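Local coordinates for conserved membrane protein (Chlamydia abortus, PDB 6GZU), which combines deubiquitinase and acetyltransferase activities as a secreted chlamydial effector of the CE protease clan and induces fragmentation of the Golgi, at residues L21-H26 / I206-F211; P40-P45 / L255-I260; R145-F150 / P164-I169; L153-N158 / V189-K194. All blocks are in the same frame, centred on the assembly; numbering follows the deposited sequence. Where two conformers were deposited one is given.

Contact 1 of 4, residues L21-H26 / I206-F211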
loop_
_atom_site.group_PDB
_atom_site.type_symbol
_atom_site.label_atom_id
_atom_site.label_comp_id
_atom_site.label_asym_id
_atom_site.label_seq_id
_atom_site.Cartn_x
_atom_site.Cartn_y
_atom_site.Cartn_z
ATOM N N LEU A 21 10.695 6.385 -0.158
ATOM C CA LEU A 21 10.397 7.733 0.365
ATOM C C LEU A 21 9.553 8.573 -0.608
ATOM O O LEU A 21 8.626 9.280 -0.185
ATOM C CB LEU A 21 11.688 8.490 0.778
ATOM C CG LEU A 21 12.391 7.797 1.965
ATOM C CD1 LEU A 21 13.695 8.459 2.375
ATOM C CD2 LEU A 21 11.469 7.699 3.168
ATOM N N GLU A 22 9.847 8.468 -1.905
ATOM C CA GLU A 22 9.061 9.174 -2.932
ATOM C C GLU A 22 7.640 8.646 -3.020
ATOM O O GLU A 22 6.675 9.428 -3.103
ATOM C CB GLU A 22 9.743 9.096 -4.290
ATOM C CG GLU A 22 10.863 10.085 -4.357
ATOM C CD GLU A 22 12.058 9.722 -5.240
ATOM O OE1 GLU A 22 12.452 8.546 -5.377
ATOM O OE2 GLU A 22 12.657 10.667 -5.764
ATOM N N ILE A 23 7.492 7.329 -2.938
ATOM C CA ILE A 23 6.161 6.757 -2.927
ATOM C C ILE A 23 5.407 7.213 -1.671
ATOM O O ILE A 23 4.263 7.661 -1.742
ATOM C CB ILE A 23 6.235 5.223 -2.925
ATOM C CG1 ILE A 23 6.770 4.720 -4.274
ATOM C CG2 ILE A 23 4.850 4.630 -2.657
ATOM C CD1 ILE A 23 7.281 3.260 -4.227
ATOM N N SER A 24 6.057 7.119 -0.520
ATOM C CA SER A 24 5.402 7.531 0.720
ATOM C C SER A 24 5.040 9.009 0.702
ATOM O O SER A 24 4.024 9.381 1.283
ATOM C CB SER A 24 6.302 7.233 1.913
ATOM O OG SER A 24 6.392 5.834 2.105
ATOM N N THR A 25 5.849 9.831 0.048
ATOM C CA THR A 25 5.549 11.255 -0.057
ATOM C C THR A 25 4.240 11.413 -0.818
ATOM O O THR A 25 3.420 12.249 -0.438
ATOM C CB THR A 25 6.700 11.999 -0.777
ATOM O OG1 THR A 25 7.853 11.950 0.066
ATOM C CG2 THR A 25 6.402 13.498 -1.046
ATOM N N HIS A 26 4.066 10.674 -1.922
ATOM C CA HIS A 26 2.798 10.762 -2.641
ATOM C C HIS A 26 1.605 10.281 -1.826
ATOM O O HIS A 26 0.518 10.853 -1.922
ATOM C CB HIS A 26 2.846 10.115 -4.038
ATOM C CG HIS A 26 1.754 10.611 -4.931
ATOM N ND1 HIS A 26 1.694 11.931 -5.342
ATOM C CD2 HIS A 26 0.653 9.997 -5.426
ATOM C CE1 HIS A 26 0.616 12.092 -6.093
ATOM N NE2 HIS A 26 -0.042 10.939 -6.138
ATOM N N ILE A 206 6.121 4.955 -9.653
ATOM C CA ILE A 206 5.335 6.063 -10.200
ATOM C C ILE A 206 3.981 5.513 -10.637
ATOM O O ILE A 206 2.931 6.097 -10.311
ATOM C CB ILE A 206 6.043 6.677 -11.386
ATOM C CG1 ILE A 206 7.434 7.153 -10.950
ATOM C CG2 ILE A 206 5.216 7.827 -11.951
ATOM C CD1 ILE A 206 8.332 7.598 -12.103
ATOM N N TRP A 207 3.978 4.364 -11.299
ATOM C CA TRP A 207 2.713 3.794 -11.735
ATOM C C TRP A 207 1.752 3.522 -10.570
ATOM O O TRP A 207 0.540 3.809 -10.664
ATOM C CB TRP A 207 2.957 2.462 -12.464
ATOM C CG TRP A 207 3.285 2.648 -13.899
ATOM C CD1 TRP A 207 4.483 2.376 -14.534
ATOM C CD2 TRP A 207 2.384 3.086 -14.900
ATOM N NE1 TRP A 207 4.373 2.670 -15.853
ATOM C CE2 TRP A 207 3.091 3.073 -16.123
ATOM C CE3 TRP A 207 1.042 3.500 -14.887
ATOM C CZ2 TRP A 207 2.514 3.483 -17.327
ATOM C CZ3 TRP A 207 0.469 3.900 -16.084
ATOM C CH2 TRP A 207 1.196 3.870 -17.295
ATOM N N LEU A 208 2.242 2.910 -9.492
ATOM C CA LEU A 208 1.327 2.541 -8.408
ATOM C C LEU A 208 0.848 3.818 -7.709
ATOM O O LEU A 208 -0.301 3.850 -7.217
ATOM C CB LEU A 208 1.989 1.572 -7.428
ATOM C CG LEU A 208 3.132 2.102 -6.540
ATOM C CD1 LEU A 208 2.563 2.782 -5.250
ATOM C CD2 LEU A 208 4.101 0.976 -6.182
ATOM N N SER A 209 1.662 4.885 -7.695
ATOM C CA SER A 209 1.233 6.142 -7.087
ATOM C C SER A 209 0.131 6.804 -7.918
ATOM O O SER A 209 -0.865 7.321 -7.364
ATOM C CB SER A 209 2.432 7.084 -6.927
ATOM O OG SER A 209 3.382 6.520 -6.036
ATOM N N LEU A 210 0.303 6.799 -9.245
ATOM C CA LEU A 210 -0.746 7.288 -10.148
ATOM C C LEU A 210 -2.019 6.454 -9.966
ATOM O O LEU A 210 -3.135 6.997 -9.909
ATOM C CB LEU A 210 -0.266 7.208 -11.614
ATOM C CG LEU A 210 -1.121 7.652 -12.806
ATOM C CD1 LEU A 210 -0.203 7.824 -14.042
ATOM C CD2 LEU A 210 -2.221 6.634 -13.146
ATOM N N PHE A 211 -1.881 5.135 -9.888
ATOM C CA PHE A 211 -3.064 4.303 -9.708
ATOM C C PHE A 211 -3.827 4.691 -8.444
ATOM O O PHE A 211 -5.070 4.823 -8.476
ATOM C CB PHE A 211 -2.723 2.813 -9.702
ATOM C CG PHE A 211 -3.914 1.952 -9.433
ATOM C CD1 PHE A 211 -4.892 1.789 -10.423
ATOM C CD2 PHE A 211 -4.097 1.411 -8.173
ATOM C CE1 PHE A 211 -6.050 1.052 -10.190
ATOM C CE2 PHE A 211 -5.234 0.637 -7.902
ATOM C CZ PHE A 211 -6.209 0.454 -8.930
#

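Contact 2 of 4, residues P40-P45 / L255-I260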
loop_
_atom_site.group_PDB
_atom_site.type_symbol
_atom_site.label_atom_id
_atom_site.label_comp_id
_atom_site.label_asym_id
_atom_site.label_seq_id
_atom_site.Cartn_x
_atom_site.Cartn_y
_atom_site.Cartn_z
ATOM N N PRO A 40 0.619 3.758 5.689
ATOM C CA PRO A 40 1.359 2.871 6.584
ATOM C C PRO A 40 2.760 3.353 6.865
ATOM O O PRO A 40 3.125 4.484 6.529
ATOM C CB PRO A 40 1.387 1.532 5.823
ATOM C CG PRO A 40 1.464 1.964 4.370
ATOM C CD PRO A 40 0.544 3.225 4.316
ATOM N N SER A 41 3.564 2.503 7.478
ATOM C CA SER A 41 4.868 2.934 7.992
ATOM C C SER A 41 5.707 3.656 6.956
ATOM O O SER A 41 5.871 3.179 5.834
ATOM C CB SER A 41 5.648 1.705 8.426
ATOM O OG SER A 41 6.994 2.069 8.692
ATOM N N LEU A 42 6.248 4.808 7.331
ATOM C CA LEU A 42 7.156 5.558 6.452
ATOM C C LEU A 42 8.567 4.983 6.508
ATOM O O LEU A 42 9.454 5.418 5.753
ATOM C CB LEU A 42 7.203 7.036 6.847
ATOM C CG LEU A 42 5.863 7.761 6.984
ATOM C CD1 LEU A 42 6.082 9.252 7.263
ATOM C CD2 LEU A 42 4.986 7.583 5.732
ATOM N N TYR A 43 8.782 4.002 7.380
ATOM C CA TYR A 43 10.116 3.459 7.635
ATOM C C TYR A 43 10.369 2.066 7.013
ATOM O O TYR A 43 11.471 1.790 6.511
ATOM C CB TYR A 43 10.335 3.401 9.143
ATOM C CG TYR A 43 11.709 3.002 9.563
ATOM C CD1 TYR A 43 12.789 3.831 9.321
ATOM C CD2 TYR A 43 11.926 1.816 10.247
ATOM C CE1 TYR A 43 14.070 3.479 9.731
ATOM C CE2 TYR A 43 13.201 1.449 10.653
ATOM C CZ TYR A 43 14.265 2.286 10.389
ATOM O OH TYR A 43 15.531 1.925 10.796
ATOM N N THR A 44 9.365 1.183 7.048
ATOM C CA THR A 44 9.516 -0.199 6.572
ATOM C C THR A 44 8.464 -0.506 5.511
ATOM O O THR A 44 7.262 -0.559 5.821
ATOM C CB THR A 44 9.359 -1.204 7.751
ATOM O OG1 THR A 44 10.280 -0.859 8.804
ATOM C CG2 THR A 44 9.599 -2.650 7.292
ATOM N N PRO A 45 8.884 -0.745 4.252
ATOM C CA PRO A 45 7.890 -1.187 3.249
ATOM C C PRO A 45 7.413 -2.591 3.585
ATOM O O PRO A 45 8.105 -3.310 4.314
ATOM C CB PRO A 45 8.695 -1.299 1.935
ATOM C CG PRO A 45 10.050 -0.668 2.253
ATOM C CD PRO A 45 10.261 -0.698 3.725
ATOM N N LEU A 255 7.971 15.656 7.643
ATOM C CA LEU A 255 8.753 16.129 6.514
ATOM C C LEU A 255 10.188 15.611 6.607
ATOM O O LEU A 255 10.807 15.299 5.582
ATOM C CB LEU A 255 8.730 17.662 6.436
ATOM C CG LEU A 255 7.337 18.249 6.168
ATOM C CD1 LEU A 255 7.356 19.743 6.269
ATOM C CD2 LEU A 255 6.773 17.822 4.813
ATOM N N ASN A 256 10.720 15.520 7.826
ATOM C CA ASN A 256 12.096 15.065 7.992
ATOM C C ASN A 256 12.240 13.584 7.644
ATOM O O ASN A 256 13.194 13.184 6.983
ATOM C CB ASN A 256 12.644 15.379 9.400
ATOM C CG ASN A 256 14.036 16.013 9.348
ATOM N N VAL A 257 11.275 12.774 8.064
ATOM C CA VAL A 257 11.291 11.345 7.764
ATOM C C VAL A 257 11.179 11.094 6.261
ATOM O O VAL A 257 11.815 10.188 5.722
ATOM C CB VAL A 257 10.141 10.618 8.508
ATOM C CG1 VAL A 257 10.005 9.203 8.024
ATOM C CG2 VAL A 257 10.405 10.605 9.976
ATOM N N LEU A 258 10.379 11.910 5.578
ATOM C CA LEU A 258 10.211 11.791 4.120
ATOM C C LEU A 258 11.440 12.245 3.359
ATOM O O LEU A 258 11.528 12.051 2.146
ATOM C CB LEU A 258 8.988 12.591 3.653
ATOM C CG LEU A 258 7.642 12.003 4.101
ATOM C CD1 LEU A 258 6.497 12.947 3.681
ATOM C CD2 LEU A 258 7.400 10.588 3.558
ATOM N N GLY A 259 12.394 12.857 4.054
ATOM C CA GLY A 259 13.660 13.210 3.418
ATOM C C GLY A 259 13.503 14.508 2.651
ATOM O O GLY A 259 14.311 14.826 1.773
ATOM N N ILE A 260 12.467 15.272 2.994
ATOM C CA ILE A 260 12.113 16.484 2.250
ATOM C C ILE A 260 12.891 17.650 2.784
ATOM O O ILE A 260 12.860 17.880 3.982
ATOM C CB ILE A 260 10.613 16.821 2.422
ATOM C CG1 ILE A 260 9.747 15.843 1.622
ATOM C CG2 ILE A 260 10.333 18.253 1.989
ATOM C CD1 ILE A 260 8.260 16.187 1.600
#

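Contact 3 of 4, residues R145-F150 / P164-I169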
loop_
_atom_site.group_PDB
_atom_site.type_symbol
_atom_site.label_atom_id
_atom_site.label_comp_id
_atom_site.label_asym_id
_atom_site.label_seq_id
_atom_site.Cartn_x
_atom_site.Cartn_y
_atom_site.Cartn_z
ATOM N N ARG A 145 -15.309 -3.664 0.949
ATOM C CA ARG A 145 -14.956 -5.061 1.328
ATOM C C ARG A 145 -14.127 -5.688 0.208
ATOM O O ARG A 145 -14.463 -6.776 -0.350
ATOM C CB ARG A 145 -16.177 -5.913 1.657
ATOM C CG ARG A 145 -16.963 -5.320 2.798
ATOM C CD ARG A 145 -18.117 -6.291 3.186
ATOM N NE ARG A 145 -17.705 -7.374 4.053
ATOM C CZ ARG A 145 -17.564 -8.635 3.681
ATOM N NH1 ARG A 145 -17.631 -8.991 2.393
ATOM N NH2 ARG A 145 -17.268 -9.553 4.612
ATOM N N GLU A 146 -13.028 -5.012 -0.125
ATOM C CA GLU A 146 -12.172 -5.509 -1.188
ATOM C C GLU A 146 -10.721 -5.350 -0.818
ATOM O O GLU A 146 -10.329 -4.408 -0.092
ATOM C CB GLU A 146 -12.479 -4.798 -2.523
ATOM C CG GLU A 146 -12.156 -3.316 -2.555
ATOM C CD GLU A 146 -12.660 -2.571 -3.816
ATOM O OE1 GLU A 146 -13.603 -3.058 -4.467
ATOM O OE2 GLU A 146 -12.091 -1.504 -4.210
ATOM N N VAL A 147 -9.922 -6.252 -1.373
ATOM C CA VAL A 147 -8.459 -6.165 -1.350
ATOM C C VAL A 147 -8.020 -6.034 -2.787
ATOM O O VAL A 147 -8.227 -6.944 -3.597
ATOM C CB VAL A 147 -7.831 -7.433 -0.667
ATOM C CG1 VAL A 147 -6.282 -7.334 -0.634
ATOM C CG2 VAL A 147 -8.407 -7.666 0.735
ATOM N N VAL A 148 -7.487 -4.855 -3.121
ATOM C CA VAL A 148 -7.035 -4.583 -4.472
ATOM C C VAL A 148 -5.516 -4.690 -4.568
ATOM O O VAL A 148 -4.794 -4.105 -3.762
ATOM C CB VAL A 148 -7.481 -3.146 -4.900
ATOM C CG1 VAL A 148 -6.923 -2.780 -6.308
ATOM C CG2 VAL A 148 -9.018 -3.102 -4.875
ATOM N N PHE A 149 -5.043 -5.448 -5.543
ATOM C CA PHE A 149 -3.612 -5.579 -5.762
ATOM C C PHE A 149 -3.244 -4.977 -7.115
ATOM O O PHE A 149 -3.787 -5.382 -8.177
ATOM C CB PHE A 149 -3.239 -7.076 -5.769
ATOM C CG PHE A 149 -1.810 -7.337 -6.141
ATOM C CD1 PHE A 149 -0.777 -6.894 -5.329
ATOM C CD2 PHE A 149 -1.504 -8.017 -7.294
ATOM C CE1 PHE A 149 0.546 -7.154 -5.657
ATOM C CE2 PHE A 149 -0.195 -8.281 -7.615
ATOM C CZ PHE A 149 0.821 -7.841 -6.821
ATOM N N PHE A 150 -2.338 -4.005 -7.080
ATOM C CA PHE A 150 -1.847 -3.363 -8.299
ATOM C C PHE A 150 -0.391 -3.652 -8.556
ATOM O O PHE A 150 0.452 -3.390 -7.717
ATOM C CB PHE A 150 -2.049 -1.835 -8.199
ATOM C CG PHE A 150 -1.493 -1.077 -9.368
ATOM C CD1 PHE A 150 -0.144 -0.720 -9.398
ATOM C CD2 PHE A 150 -2.297 -0.734 -10.457
ATOM C CE1 PHE A 150 0.379 -0.049 -10.498
ATOM C CE2 PHE A 150 -1.753 -0.052 -11.562
ATOM C CZ PHE A 150 -0.438 0.298 -11.556
ATOM N N PRO A 164 -1.518 -16.187 -1.526
ATOM C CA PRO A 164 -1.939 -16.600 -0.171
ATOM C C PRO A 164 -2.070 -15.387 0.709
ATOM O O PRO A 164 -3.000 -15.302 1.544
ATOM C CB PRO A 164 -0.783 -17.450 0.304
ATOM C CG PRO A 164 -0.266 -18.060 -0.939
ATOM C CD PRO A 164 -0.363 -16.984 -1.999
ATOM N N ALA A 165 -1.187 -14.406 0.539
ATOM C CA ALA A 165 -1.265 -13.198 1.358
ATOM C C ALA A 165 -2.578 -12.410 1.085
ATOM O O ALA A 165 -3.302 -12.023 2.025
ATOM C CB ALA A 165 0.011 -12.319 1.150
ATOM N N LEU A 166 -2.911 -12.180 -0.195
ATOM C CA LEU A 166 -4.126 -11.424 -0.524
ATOM C C LEU A 166 -5.338 -12.145 0.030
ATOM O O LEU A 166 -6.250 -11.510 0.567
ATOM C CB LEU A 166 -4.274 -11.250 -2.040
ATOM C CG LEU A 166 -3.128 -10.452 -2.708
ATOM C CD1 LEU A 166 -3.415 -10.457 -4.197
ATOM C CD2 LEU A 166 -3.000 -9.035 -2.165
ATOM N N ASN A 167 -5.379 -13.468 -0.125
ATOM C CA ASN A 167 -6.587 -14.229 0.207
ATOM C C ASN A 167 -6.695 -14.440 1.685
ATOM O O ASN A 167 -7.820 -14.502 2.222
ATOM C CB ASN A 167 -6.641 -15.534 -0.607
ATOM C CG ASN A 167 -6.944 -15.260 -2.028
ATOM O OD1 ASN A 167 -6.014 -15.152 -2.901
ATOM N ND2 ASN A 167 -8.207 -15.077 -2.314
ATOM N N SER A 168 -5.557 -14.510 2.379
ATOM C CA SER A 168 -5.629 -14.645 3.816
ATOM C C SER A 168 -6.117 -13.318 4.430
ATOM O O SER A 168 -6.982 -13.315 5.330
ATOM C CB SER A 168 -4.278 -15.067 4.351
ATOM O OG SER A 168 -4.366 -15.431 5.696
ATOM N N ILE A 169 -5.619 -12.181 3.959
ATOM C CA ILE A 169 -6.148 -10.901 4.408
ATOM C C ILE A 169 -7.641 -10.852 4.121
ATOM O O ILE A 169 -8.433 -10.440 4.989
ATOM C CB ILE A 169 -5.425 -9.747 3.657
ATOM C CG1 ILE A 169 -3.969 -9.676 4.128
ATOM C CG2 ILE A 169 -6.166 -8.403 3.864
ATOM C CD1 ILE A 169 -3.077 -8.821 3.178
#

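Contact 4 of 4, residues L153-N158 / V189-K194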
loop_
_atom_site.group_PDB
_atom_site.type_symbol
_atom_site.label_atom_id
_atom_site.label_comp_id
_atom_site.label_asym_id
_atom_site.label_seq_id
_atom_site.Cartn_x
_atom_site.Cartn_y
_atom_site.Cartn_z
ATOM N N LEU A 153 3.427 -4.479 -13.729
ATOM C CA LEU A 153 3.944 -5.528 -14.604
ATOM C C LEU A 153 3.039 -6.779 -14.610
ATOM O O LEU A 153 3.446 -7.826 -15.166
ATOM C CB LEU A 153 5.364 -5.880 -14.185
ATOM C CG LEU A 153 6.401 -4.825 -14.588
ATOM C CD1 LEU A 153 7.801 -5.179 -14.114
ATOM C CD2 LEU A 153 6.434 -4.605 -16.121
ATOM N N ALA A 154 1.834 -6.644 -13.996
ATOM C CA ALA A 154 0.761 -7.665 -13.913
ATOM C C ALA A 154 1.096 -8.883 -13.098
ATOM O O ALA A 154 0.359 -9.215 -12.156
ATOM C CB ALA A 154 0.314 -8.111 -15.337
ATOM N N ASN A 155 2.138 -9.618 -13.476
ATOM C CA ASN A 155 2.451 -10.875 -12.788
ATOM C C ASN A 155 3.892 -11.010 -12.368
ATOM O O ASN A 155 4.443 -12.080 -12.399
ATOM C CB ASN A 155 1.999 -12.097 -13.572
ATOM C CG ASN A 155 0.533 -12.274 -13.492
ATOM O OD1 ASN A 155 -0.024 -12.733 -12.445
ATOM N ND2 ASN A 155 -0.140 -11.867 -14.552
ATOM N N PHE A 156 4.495 -9.899 -11.990
ATOM C CA PHE A 156 5.863 -9.951 -11.512
ATOM C C PHE A 156 6.050 -10.831 -10.281
ATOM O O PHE A 156 7.064 -11.528 -10.177
ATOM C CB PHE A 156 6.335 -8.548 -11.197
ATOM C CG PHE A 156 7.822 -8.439 -10.937
ATOM C CD1 PHE A 156 8.327 -8.653 -9.650
ATOM C CD2 PHE A 156 8.716 -8.114 -11.944
ATOM C CE1 PHE A 156 9.671 -8.546 -9.365
ATOM C CE2 PHE A 156 10.054 -8.011 -11.664
ATOM C CZ PHE A 156 10.558 -8.241 -10.388
ATOM N N ILE A 157 5.093 -10.802 -9.348
ATOM C CA ILE A 157 5.205 -11.631 -8.178
ATOM C C ILE A 157 4.530 -12.986 -8.411
ATOM O O ILE A 157 3.357 -13.056 -8.819
ATOM C CB ILE A 157 4.556 -10.977 -6.935
ATOM C CG1 ILE A 157 5.023 -9.519 -6.786
ATOM C CG2 ILE A 157 4.873 -11.805 -5.665
ATOM C CD1 ILE A 157 4.527 -8.910 -5.452
ATOM N N ASN A 158 5.265 -14.074 -8.201
ATOM C CA ASN A 158 4.669 -15.383 -8.419
ATOM C C ASN A 158 3.381 -15.533 -7.632
ATOM O O ASN A 158 3.311 -15.120 -6.465
ATOM C CB ASN A 158 5.613 -16.486 -7.988
ATOM C CG ASN A 158 5.234 -17.815 -8.584
ATOM O OD1 ASN A 158 4.257 -18.453 -8.200
ATOM N ND2 ASN A 158 6.000 -18.219 -9.574
ATOM N N VAL A 189 -10.989 -10.215 -3.735
ATOM C CA VAL A 189 -9.635 -9.882 -4.178
ATOM C C VAL A 189 -9.677 -9.493 -5.644
ATOM O O VAL A 189 -10.146 -10.251 -6.513
ATOM C CB VAL A 189 -8.664 -11.091 -3.968
ATOM C CG1 VAL A 189 -7.231 -10.775 -4.547
ATOM C CG2 VAL A 189 -8.590 -11.469 -2.475
ATOM N N LYS A 190 -9.109 -8.331 -5.956
ATOM C CA LYS A 190 -9.063 -7.842 -7.335
ATOM C C LYS A 190 -7.593 -7.570 -7.724
ATOM O O LYS A 190 -6.985 -6.628 -7.219
ATOM C CB LYS A 190 -9.847 -6.509 -7.459
ATOM C CG LYS A 190 -11.348 -6.618 -7.125
ATOM C CD LYS A 190 -12.060 -5.262 -7.235
ATOM C CE LYS A 190 -13.567 -5.453 -7.071
ATOM N NZ LYS A 190 -14.321 -4.137 -7.009
ATOM N N LYS A 191 -7.023 -8.406 -8.585
ATOM C CA LYS A 191 -5.682 -8.166 -9.101
ATOM C C LYS A 191 -5.947 -7.429 -10.419
ATOM O O LYS A 191 -6.185 -8.042 -11.473
ATOM C CB LYS A 191 -4.960 -9.504 -9.300
ATOM C CG LYS A 191 -4.779 -10.256 -7.924
ATOM C CD LYS A 191 -4.032 -11.593 -8.105
ATOM C CE LYS A 191 -2.513 -11.436 -8.331
ATOM N NZ LYS A 191 -1.869 -12.761 -8.632
ATOM N N VAL A 192 -5.869 -6.090 -10.381
ATOM C CA VAL A 192 -6.543 -5.279 -11.398
ATOM C C VAL A 192 -5.807 -5.177 -12.726
ATOM O O VAL A 192 -6.446 -4.940 -13.757
ATOM C CB VAL A 192 -6.846 -3.853 -10.895
ATOM C CG1 VAL A 192 -7.931 -3.949 -9.796
ATOM C CG2 VAL A 192 -5.572 -3.156 -10.400
ATOM N N ILE A 193 -4.482 -5.353 -12.743
ATOM C CA ILE A 193 -3.717 -5.265 -14.006
ATOM C C ILE A 193 -3.538 -6.673 -14.580
ATOM O O ILE A 193 -2.852 -7.528 -13.976
ATOM C CB ILE A 193 -2.335 -4.628 -13.742
ATOM C CG1 ILE A 193 -2.500 -3.288 -13.050
ATOM C CG2 ILE A 193 -1.512 -4.500 -15.027
ATOM C CD1 ILE A 193 -3.485 -2.373 -13.763
ATOM N N LYS A 194 -4.145 -6.924 -15.739
ATOM C CA LYS A 194 -4.049 -8.238 -16.349
ATOM C C LYS A 194 -2.979 -8.266 -17.412
ATOM O O LYS A 194 -2.453 -9.330 -17.718
ATOM C CB LYS A 194 -5.386 -8.691 -16.935
ATOM C CG LYS A 194 -6.558 -8.674 -15.980
ATOM C CD LYS A 194 -6.241 -9.192 -14.552
ATOM C CE LYS A 194 -5.760 -10.659 -14.442
ATOM N NZ LYS A 194 -5.853 -11.184 -12.996
HETATM O O HOH W 1 -2.034 -8.330 -11.471
HETATM O O HOH W 2 0.785 -11.956 -9.468
#

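Contact 1 of 4, residues L21-H26 / I206-F211
Side-by-side packing of helix 20-33 on helix 204-217 brings Ile-23 and His-26 against Leu-208 and Ser-209. The axes of segments 21-26 and 206-211 run nearly parallel, 9° apart and 9.9 Å from each other at closest approach. A small residue suits the middle of such an interface: Ser-209 points at the other helix, and its OG, hydrogen-bonded back to Gly-205 O, is satisfied within its own helix. On one side of the serine, CD1 of Leu-208 meets CG2 of Ile-23 at 3.9 Å, the two side chains crossing at about a right angle. The leucine's chi1 of 69°, with CG lodged between backbone N and carbonyl carbon, swings that methyl toward Ile-23. Helix 204-217 begins at Cys-204, probably the nucleophile of the Cys-His-Asp triad expected in a Ulp1-like protease; helix 20-33 packs along its flank. The imidazole of His-26 lies on the serine's other side, with CD2 3.7 Å from Ser-209 CB and 3.6 Å from Ser-209 O. Both ring nitrogens have polar partners that fix its rotation: NE2 is hydrogen-bonded to Asp-213, one helical turn beyond Ser-209, and ND1 to Arg-29.

Contact 2 of 4, residues P40-P45 / L255-I260
Leu-42 and Val-257 meet without any ring or amide group between them; the flat groups stand around this aliphatic contact. The side chain of Tyr-43, next in the loop, touches Gln-85 and Asp-86 instead, and Leu-42 also touches His-89. Branched aliphatic residues suit the patch, since they offer several carbon branches to a surface with no hydrogen bond across it. CB of Leu-42 touches CG1 of Val-257 at 3.7 Å, and the two side chains stand roughly perpendicular. The valine's chi1 of 170° carries CG1 to the position trans to its own nitrogen, where it also lies 4.0 Å from Leu-42 CD1. That same leucine methyl reaches CD2 of Leu-258 at 4.2 Å, a looser touch.

Both backbones are shaped by local turns. Ser-41 OG accepts from Tyr-43 N at 2.9 Å and from Thr-44 N at 3.0 Å, an ST motif, and is also hydrogen-bonded to Asp-86. On the partner segment, Gly-259, with positive phi, makes a Schellman motif in which Ile-260 N bonds to Leu-255 O and Gly-259 N to Asn-256 O, both at 3.1 Å. The contact thus joins the loop after strand 37-38 to the C-terminal end of the modelled chain. Helix 20-33 lies along one side, its Ser-24 touched by both Leu-42 and Leu-258, while Pro-40, at the start of segment 40-45, rests on Tyr-103 and Pro-104 of strand 100-107.

Contact 3 of 4, residues R145-F150 / P164-I169
Val-147 and Phe-149, on one face of strand 146-150, pack on Leu-166 and Ile-169 of helix 159-174, and all that passes between the segments is apolar. Methyl-to-methyl contacts come first. CG1 of Val-147 is 4.0 Å from CD2 of Leu-166, and its other branch, CG2, is 3.9 Å from CG2 of Ile-169, so the forked valine straddles two residues nearly one helical turn apart. The beta-branched valine suits an extended strand, and the longer leucine bridges from helix to sheet. A second kind of contact is aromatic-aliphatic: CD1 of Leu-166 approaches the root of Phe-149, 3.7 Å from CB and 4.0 Å from CG, meeting the ring obliquely. With chi1 at 174°, CG trans to the backbone N, CB and CG of Phe-149 stay beside the leucine methyl. The strand's backbone bonds to its sheet neighbours, and Glu-146 forms a salt bridge with Lys-190. The strand axis and that of segment 164-169 run nearly antiparallel, 162° apart and 9.1 Å away, as in the first half of a beta-alpha-beta crossover. The helix leads back to strand 188-191, which lies parallel beside strand 146-150, and Leu-166 also touches Val-189 there; strand 134-141 flanks the other side.

Contact 4 of 4, residues L153-N158 / V189-K194
Ala-154 and Ile-193 mark the closely packed end of a contact between the loop that joins strand 146-150 to helix 159-174, inside a beta-alpha-beta unit, and the chain leaving the unit's last strand, 188-191. Ala-154 sits at the centre of a classic gamma-turn, with phi 67° and psi -60°, closed by Asn-155 N donating to Leu-153 O at 2.8 Å. Its CB is pressed onto the opposite backbone, 3.5 Å from Ile-193 O and 3.8 Å from Lys-194 O, a place that suits a single methyl group. Ile-193, its chi1 of -55° setting CG2 trans to the backbone N, adds that methyl 4.1 Å from the alanine CB, while its far end leads away toward Phe-150 and Pro-223.

The other side is looser and mediated by water. One water donates both protons, to Ala-154 O at 2.6 Å and to Ile-193 O at 2.8 Å, satisfying two carbonyls that do not meet directly. Farther along, Asn-155 OD1 and Lys-191 NZ stand too far apart for a direct bond. A second water accepts from Lys-191 NZ at 2.9 Å; with more acceptors in reach than it has protons, its bonds to Ile-157 O and Asn-155 OD1 are not both assured, and Asn-155 also has two conformers. The lysine's firmer partner is Asp-163, by a salt bridge. The loop also grips Asp-151, probably the triad aspartate: its carboxylate oxygens bond to Leu-153 N and Phe-156 N. At the loop's end Asn-158 is the N-cap of helix 159-174, its OD1 accepting from Arg-160 N.

From the N terminus, helix 20-33 opens contact 1 and the loop after strand 37-38 opens contact 2. Both stay open while the chain builds the zinc-binding region and most of the sheet. Strand 146-150 then starts contact 3 and the following loop starts contact 4; helix 159-174 closes the former and the end of strand 188-191 the latter, so these two cross. Both nest inside the loops that contact 1 closes on helix 204-217 and contact 2 at the C-terminal end, which cross in turn. Contacts 3 and 4 share neighbouring strands; Phe-211 of contact 1 packs on Phe-150 of contact 3 and Val-192 of contact 4, and Leu-21 on Val-257 joins contacts 1 and 2.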